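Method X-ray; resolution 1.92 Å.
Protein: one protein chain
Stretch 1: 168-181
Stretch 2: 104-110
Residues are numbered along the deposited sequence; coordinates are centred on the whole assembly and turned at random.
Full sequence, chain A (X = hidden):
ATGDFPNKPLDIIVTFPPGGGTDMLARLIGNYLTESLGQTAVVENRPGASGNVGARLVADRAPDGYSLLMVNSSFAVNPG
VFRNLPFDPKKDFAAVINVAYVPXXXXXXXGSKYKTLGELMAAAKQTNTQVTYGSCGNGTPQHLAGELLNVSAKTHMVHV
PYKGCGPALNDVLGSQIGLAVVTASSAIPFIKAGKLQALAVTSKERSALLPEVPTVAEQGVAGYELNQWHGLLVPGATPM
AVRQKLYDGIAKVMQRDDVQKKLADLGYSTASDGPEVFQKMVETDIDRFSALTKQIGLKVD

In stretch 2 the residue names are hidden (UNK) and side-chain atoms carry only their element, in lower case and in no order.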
ATOM      1  N   ALA A 168     -12.215  -9.165  -2.233  1.00 16.75           N
ATOM      2  CA  ALA A 168     -13.020  -7.935  -2.387  1.00 16.90           C
ATOM      3  C   ALA A 168     -13.486  -7.806  -3.825  1.00 17.51           C
ATOM      4  O   ALA A 168     -14.663  -7.613  -4.077  1.00 16.49           O
ATOM      5  CB  ALA A 168     -12.236  -6.697  -1.973  1.00 16.87           C
ATOM      6  N   LEU A 169     -12.554  -7.939  -4.764  1.00 17.60           N
ATOM      7  CA  LEU A 169     -12.901  -7.886  -6.167  1.00 17.54           C
ATOM      8  C   LEU A 169     -13.933  -8.925  -6.604  1.00 18.65           C
ATOM      9  O   LEU A 169     -14.833  -8.596  -7.381  1.00 18.78           O
ATOM     10  CB  LEU A 169     -11.636  -8.001  -7.011  1.00 18.69           C
ATOM     11  CG  LEU A 169     -10.791  -6.716  -7.111  1.00 18.01           C
ATOM     12  CD1 LEU A 169      -9.379  -7.089  -7.646  1.00 20.31           C
ATOM     13  CD2 LEU A 169     -11.492  -5.707  -7.982  1.00 20.30           C
ATOM     14  N   ASN A 170     -13.826 -10.175  -6.130  1.00 19.14           N
ATOM     15  CA  ASN A 170     -14.847 -11.169  -6.409  1.00 19.82           C
ATOM     16  C   ASN A 170     -16.241 -10.728  -6.028  1.00 19.79           C
ATOM     17  O   ASN A 170     -17.201 -10.958  -6.784  1.00 19.22           O
ATOM     18  CB  ASN A 170     -14.522 -12.511  -5.743  1.00 20.50           C
ATOM     19  CG  ASN A 170     -13.393 -13.207  -6.417  1.00 22.41           C
ATOM     20  OD1 ASN A 170     -12.992 -12.820  -7.529  1.00 23.04           O
ATOM     21  ND2 ASN A 170     -12.853 -14.228  -5.772  1.00 23.23           N
ATOM     22  N   ASP A 171     -16.378 -10.099  -4.867  1.00 19.31           N
ATOM     23  CA  ASP A 171     -17.732  -9.671  -4.447  1.00 20.11           C
ATOM     24  C   ASP A 171     -18.277  -8.432  -5.199  1.00 21.02           C
ATOM     25  O   ASP A 171     -19.509  -8.289  -5.388  1.00 20.35           O
ATOM     26  CB  ASP A 171     -17.794  -9.385  -2.957  1.00 19.59           C
ATOM     27  CG  ASP A 171     -18.298 -10.565  -2.153  1.00 20.15           C
ATOM     28  OD1 ASP A 171     -18.321 -11.709  -2.651  1.00 23.53           O
ATOM     29  OD2 ASP A 171     -18.646 -10.340  -0.990  1.00 19.40           O
ATOM     30  N   VAL A 172     -17.388  -7.528  -5.605  1.00 20.93           N
ATOM     31  CA  VAL A 172     -17.850  -6.420  -6.434  1.00 22.92           C
ATOM     32  C   VAL A 172     -18.109  -6.912  -7.866  1.00 23.69           C
ATOM     33  O   VAL A 172     -19.100  -6.540  -8.472  1.00 24.64           O
ATOM     34  CB  VAL A 172     -16.962  -5.134  -6.289  1.00 23.46           C
ATOM     35  CG1 VAL A 172     -15.574  -5.374  -6.750  1.00 24.88           C
ATOM     36  CG2 VAL A 172     -17.576  -3.937  -7.048  1.00 24.96           C
ATOM     37  N   LEU A 173     -17.241  -7.784  -8.375  1.00 24.21           N
ATOM     38  CA  LEU A 173     -17.461  -8.442  -9.656  1.00 24.97           C
ATOM     39  C   LEU A 173     -18.790  -9.165  -9.772  1.00 25.90           C
ATOM     40  O   LEU A 173     -19.390  -9.147 -10.852  1.00 27.05           O
ATOM     41  CB  LEU A 173     -16.317  -9.383 -10.028  1.00 23.94           C
ATOM     42  CG  LEU A 173     -15.000  -8.748 -10.483  1.00 24.08           C
ATOM     43  CD1 LEU A 173     -13.901  -9.811 -10.483  1.00 21.63           C
ATOM     44  CD2 LEU A 173     -15.133  -8.064 -11.866  1.00 23.90           C
ATOM     45  N   GLY A 174     -19.247  -9.781  -8.676  1.00 25.26           N
ATOM     46  CA  GLY A 174     -20.516 -10.511  -8.654  1.00 24.99           C
ATOM     47  C   GLY A 174     -21.681  -9.684  -8.121  1.00 25.23           C
ATOM     48  O   GLY A 174     -22.776 -10.227  -7.944  1.00 26.16           O
ATOM     49  N   SER A 175     -21.462  -8.386  -7.882  1.00 23.94           N
ATOM     50  CA  SER A 175     -22.475  -7.504  -7.248  1.00 24.45           C
ATOM     51  C   SER A 175     -22.968  -7.902  -5.849  1.00 24.93           C
ATOM     52  O   SER A 175     -24.026  -7.415  -5.361  1.00 24.17           O
ATOM     53  CB  SER A 175     -23.668  -7.317  -8.190  1.00 23.87           C
ATOM     54  OG  SER A 175     -23.183  -6.729  -9.388  1.00 24.39           O
ATOM     55  N   GLN A 176     -22.186  -8.742  -5.177  1.00 23.89           N
ATOM     56  CA  GLN A 176     -22.521  -9.118  -3.820  1.00 24.91           C
ATOM     57  C   GLN A 176     -22.233  -7.945  -2.910  1.00 23.61           C
ATOM     58  O   GLN A 176     -22.767  -7.864  -1.827  1.00 24.56           O
ATOM     59  CB  GLN A 176     -21.735 -10.345  -3.342  1.00 26.33           C
ATOM     60  CG  GLN A 176     -21.373 -11.373  -4.417  1.00 30.98           C
ATOM     61  CD  GLN A 176     -22.554 -12.147  -4.905  1.00 39.01           C
ATOM     62  OE1 GLN A 176     -22.444 -12.888  -5.902  1.00 38.47           O
ATOM     63  NE2 GLN A 176     -23.716 -11.986  -4.229  1.00 37.43           N
ATOM     64  N   ILE A 177     -21.368  -7.036  -3.356  1.00 22.03           N
ATOM     65  CA  ILE A 177     -21.201  -5.758  -2.686  1.00 20.23           C
ATOM     66  C   ILE A 177     -21.187  -4.679  -3.801  1.00 20.84           C
ATOM     67  O   ILE A 177     -20.717  -4.937  -4.928  1.00 21.00           O
ATOM     68  CB  ILE A 177     -19.918  -5.719  -1.748  1.00 20.38           C
ATOM     69  CG1 ILE A 177     -20.036  -4.591  -0.726  1.00 20.05           C
ATOM     70  CG2 ILE A 177     -18.593  -5.649  -2.592  1.00 18.65           C
ATOM     71  CD1 ILE A 177     -19.105  -4.714   0.518  1.00 18.54           C
ATOM     72  N   GLY A 178     -21.714  -3.502  -3.486  1.00 20.14           N
ATOM     73  CA  GLY A 178     -21.881  -2.442  -4.488  1.00 20.73           C
ATOM     74  C   GLY A 178     -20.658  -1.588  -4.774  1.00 20.64           C
ATOM     75  O   GLY A 178     -20.633  -0.802  -5.752  1.00 21.47           O
ATOM     76  N   LEU A 179     -19.634  -1.742  -3.942  1.00 18.31           N
ATOM     77  CA  LEU A 179     -18.519  -0.857  -4.001  1.00 18.46           C
ATOM     78  C   LEU A 179     -17.345  -1.470  -3.231  1.00 18.00           C
ATOM     79  O   LEU A 179     -17.539  -2.153  -2.212  1.00 17.28           O
ATOM     80  CB  LEU A 179     -18.929   0.497  -3.382  1.00 19.32           C
ATOM     81  CG  LEU A 179     -17.820   1.510  -3.056  1.00 21.15           C
ATOM     82  CD1 LEU A 179     -17.139   2.120  -4.314  1.00 22.39           C
ATOM     83  CD2 LEU A 179     -18.367   2.572  -2.182  1.00 21.36           C
ATOM     84  N   ALA A 180     -16.140  -1.223  -3.724  1.00 18.16           N
ATOM     85  CA  ALA A 180     -14.944  -1.555  -2.957  1.00 18.05           C
ATOM     86  C   ALA A 180     -13.820  -0.583  -3.248  1.00 17.79           C
ATOM     87  O   ALA A 180     -13.729   0.033  -4.322  1.00 17.37           O
ATOM     88  CB  ALA A 180     -14.460  -3.034  -3.267  1.00 17.69           C
ATOM     89  N   VAL A 181     -12.917  -0.509  -2.289  1.00 16.51           N
ATOM     90  CA  VAL A 181     -11.665   0.185  -2.480  1.00 16.54           C
ATOM     91  C   VAL A 181     -10.535  -0.838  -2.501  1.00 16.77           C
ATOM     92  O   VAL A 181     -10.313  -1.563  -1.532  1.00 15.98           O
ATOM     93  CB  VAL A 181     -11.473   1.198  -1.382  1.00 17.22           C
ATOM     94  CG1 VAL A 181     -10.163   1.966  -1.601  1.00 16.67           C
ATOM     95  CG2 VAL A 181     -12.722   2.112  -1.390  1.00 16.63           C
ATOM     96  N   UNK A 104      -5.043   3.540  -4.695  1.00 22.16           N
ATOM     97  CA  UNK A 104      -6.304   2.793  -4.602  1.00 22.27           C
ATOM     98  C   UNK A 104      -7.352   3.322  -5.568  1.00 21.68           C
ATOM     99  O   UNK A 104      -7.256   4.444  -6.077  1.00 21.76           O
ATOM    100  o   UNK A 104      -5.871   2.155  -2.307  1.00 21.30           O
ATOM    101  c   UNK A 104      -6.845   2.756  -3.167  1.00 22.17           C
ATOM    102  N   UNK A 105      -8.355   2.493  -5.823  1.00 20.45           N
ATOM    103  CA  UNK A 105      -9.430   2.873  -6.707  1.00 20.58           C
ATOM    104  C   UNK A 105     -10.760   2.479  -6.113  1.00 20.35           C
ATOM    105  O   UNK A 105     -10.890   1.399  -5.529  1.00 20.01           O
ATOM    106  c   UNK A 105     -10.241   2.804  -9.109  1.00 20.65           C
ATOM    107  c   UNK A 105      -9.206   2.268  -8.106  1.00 20.71           C
ATOM    108  c   UNK A 105      -9.142   0.733  -8.001  1.00 21.58           C
ATOM    109  N   UNK A 106     -11.725   3.402  -6.190  1.00 20.36           N
ATOM    110  CA  UNK A 106     -13.106   3.105  -5.851  1.00 20.35           C
ATOM    111  C   UNK A 106     -13.756   2.460  -7.070  1.00 20.69           C
ATOM    112  O   UNK A 106     -13.902   3.117  -8.090  1.00 20.88           O
ATOM    113  c   UNK A 106     -14.013   5.476  -1.830  1.00 22.51           C
ATOM    114  c   UNK A 106     -12.183   5.438  -3.915  1.00 22.36           C
ATOM    115  c   UNK A 106     -12.722   5.984  -1.632  1.00 22.75           C
ATOM    116  c   UNK A 106     -13.457   4.941  -4.123  1.00 21.49           C
ATOM    117  c   UNK A 106     -11.800   5.957  -2.680  1.00 20.97           C
ATOM    118  c   UNK A 106     -13.846   4.388  -5.468  1.00 20.52           C
ATOM    119  c   UNK A 106     -14.364   4.944  -3.065  1.00 22.08           C
ATOM    120  N   UNK A 107     -14.101   1.177  -6.963  1.00 19.72           N
ATOM    121  CA  UNK A 107     -14.698   0.421  -8.076  1.00 19.68           C
ATOM    122  C   UNK A 107     -16.116  -0.074  -7.735  1.00 20.28           C
ATOM    123  O   UNK A 107     -16.465  -0.393  -6.565  1.00 18.04           O
ATOM    124  c   UNK A 107     -12.471  -0.197  -9.112  1.00 19.79           C
ATOM    125  c   UNK A 107     -13.776  -0.751  -8.587  1.00 19.45           C
ATOM    126  c   UNK A 107     -13.440  -1.786  -7.453  1.00 19.72           C
ATOM    127  N   UNK A 108     -16.927  -0.112  -8.779  1.00 21.54           N
ATOM    128  CA  UNK A 108     -18.314  -0.566  -8.694  1.00 22.26           C
ATOM    129  C   UNK A 108     -18.545  -1.592  -9.821  1.00 23.29           C
ATOM    130  O   UNK A 108     -17.801  -1.610 -10.806  1.00 23.71           O
ATOM    131  c   UNK A 108     -19.332   1.428 -10.131  1.00 21.54           C
ATOM    132  c   UNK A 108     -19.207   1.572  -7.569  1.00 21.28           C
ATOM    133  c   UNK A 108     -19.366   0.636  -8.751  1.00 22.14           C
ATOM    134  N   UNK A 109     -19.541  -2.479  -9.651  1.00 24.11           N
ATOM    135  CA  UNK A 109     -19.872  -3.448 -10.683  1.00 25.04           C
ATOM    136  C   UNK A 109     -20.262  -2.752 -11.980  1.00 25.87           C
ATOM    137  O   UNK A 109     -20.795  -1.625 -11.956  1.00 24.78           O
ATOM    138  c   UNK A 109     -20.422  -2.599  -8.481  1.00 23.93           C
ATOM    139  c   UNK A 109     -21.124  -4.134 -10.122  1.00 24.84           C
ATOM    140  c   UNK A 109     -21.155  -3.853  -8.710  1.00 24.23           C
ATOM    141  N   UNK A 110     -19.987  -3.417 -13.090  1.00 27.18           N
ATOM    142  CA  UNK A 110     -20.596  -3.074 -14.392  1.00 28.95           C
ATOM    143  C   UNK A 110     -22.090  -2.871 -14.191  1.00 30.06           C
ATOM    144  O   UNK A 110     -22.761  -3.677 -13.524  1.00 30.42           O
ATOM    145  c   UNK A 110     -20.346  -4.186 -15.413  1.00 29.80           C
TER
HETATM  146  O   HOH W   1     -24.611  -3.957 -10.586  1.00 42.67           O

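Position 104 carries two side-chain atoms, one carbon followed by one oxygen. Its CA-to-CB bond points toward stretch 1, and CB lies 3.8 Å from V181 CG1; the oxygen is hydrogen-bonded elsewhere in the structure. A single hydroxyl on a one-carbon side chain identifies S104.

Position 105 has three carbons, one carrying the other two, and its CA-to-CB bond points away from stretch 1. The side chain stays out of contact with stretch 1, so contact falls to the backbone: the carbonyl O of 105 receives a CA-H...O contact from V181 CA at 3.4 Å. Branching directly at CB, with no further atom, makes this V105.

At position 106 a single carbon leads to a closed ring of six carbons. V181 CG2 lies over one face of the ring and L179 CD1 at its edge, near the ring plane. No oxygen extends from the ring, which rules out tyrosine, and the residue is F106. V181 CG2 is 3.7 Å from the centroid of the F106 ring and 14° off the normal, a CH-pi arrangement whose closest atom pair is V181 CG2 and F106 CE2 at 3.6 Å. L179 CD1 is 4.2 Å from F106 CD2.

Position 107 again shows three carbons branched at CB, on the opposite face of the sheet from F106. They pack against aliphatic groups of stretch 1, and the residue is V107. Its CG2 lies 4.2 Å from V172 CG1, 4.4 Å from L169 CD2 and 4.5 Å from A180 CB, so one methyl meets both the helix and the neighbouring strand.

Position 108 has the same three-carbon fork, with its CA-to-CB bond directed sideways and a methyl near L179 and the carbonyl of G178. This is V108; its CG1 lies 3.9 Å from L179 CD1 and 3.3 Å from G178 O.

The three side-chain carbons of position 109 close a ring onto the backbone N, and this ring lies against V172, S175 and G178. Only proline closes such a ring. P109 leaves no amide hydrogen to donate and offers its ring to stretch 1: CD is 3.5 Å from V172 CG2 and 3.3 Å from G178 O, CG is 3.4 Å from V172 O, and CB is 3.4 Å from S175 OG.

A lone side-chain carbon at position 110, which does not touch stretch 1 directly, gives A110. A water weakly links A110 O to S175 OG.

The contact combines strand pairing with packing against the helix residues L169 and V172. A180 and V107 form an antiparallel hydrogen-bonded pair: V107 N donates to A180 O at 2.9 Å, and A180 N donates to V107 O at 3.0 Å, with N-H...O angles of 172° and 159°. V181 and F106 follow as a non-hydrogen-bonded pair, their side chains meeting on one face. On the other face, V107 joins A180 and reaches L169 and V172 of the helix, while P109 extends the apolar contact to V172. Together the stretches bury 556 Å², summed over both sides.

Stretch 2 104-110: SVFVVPA
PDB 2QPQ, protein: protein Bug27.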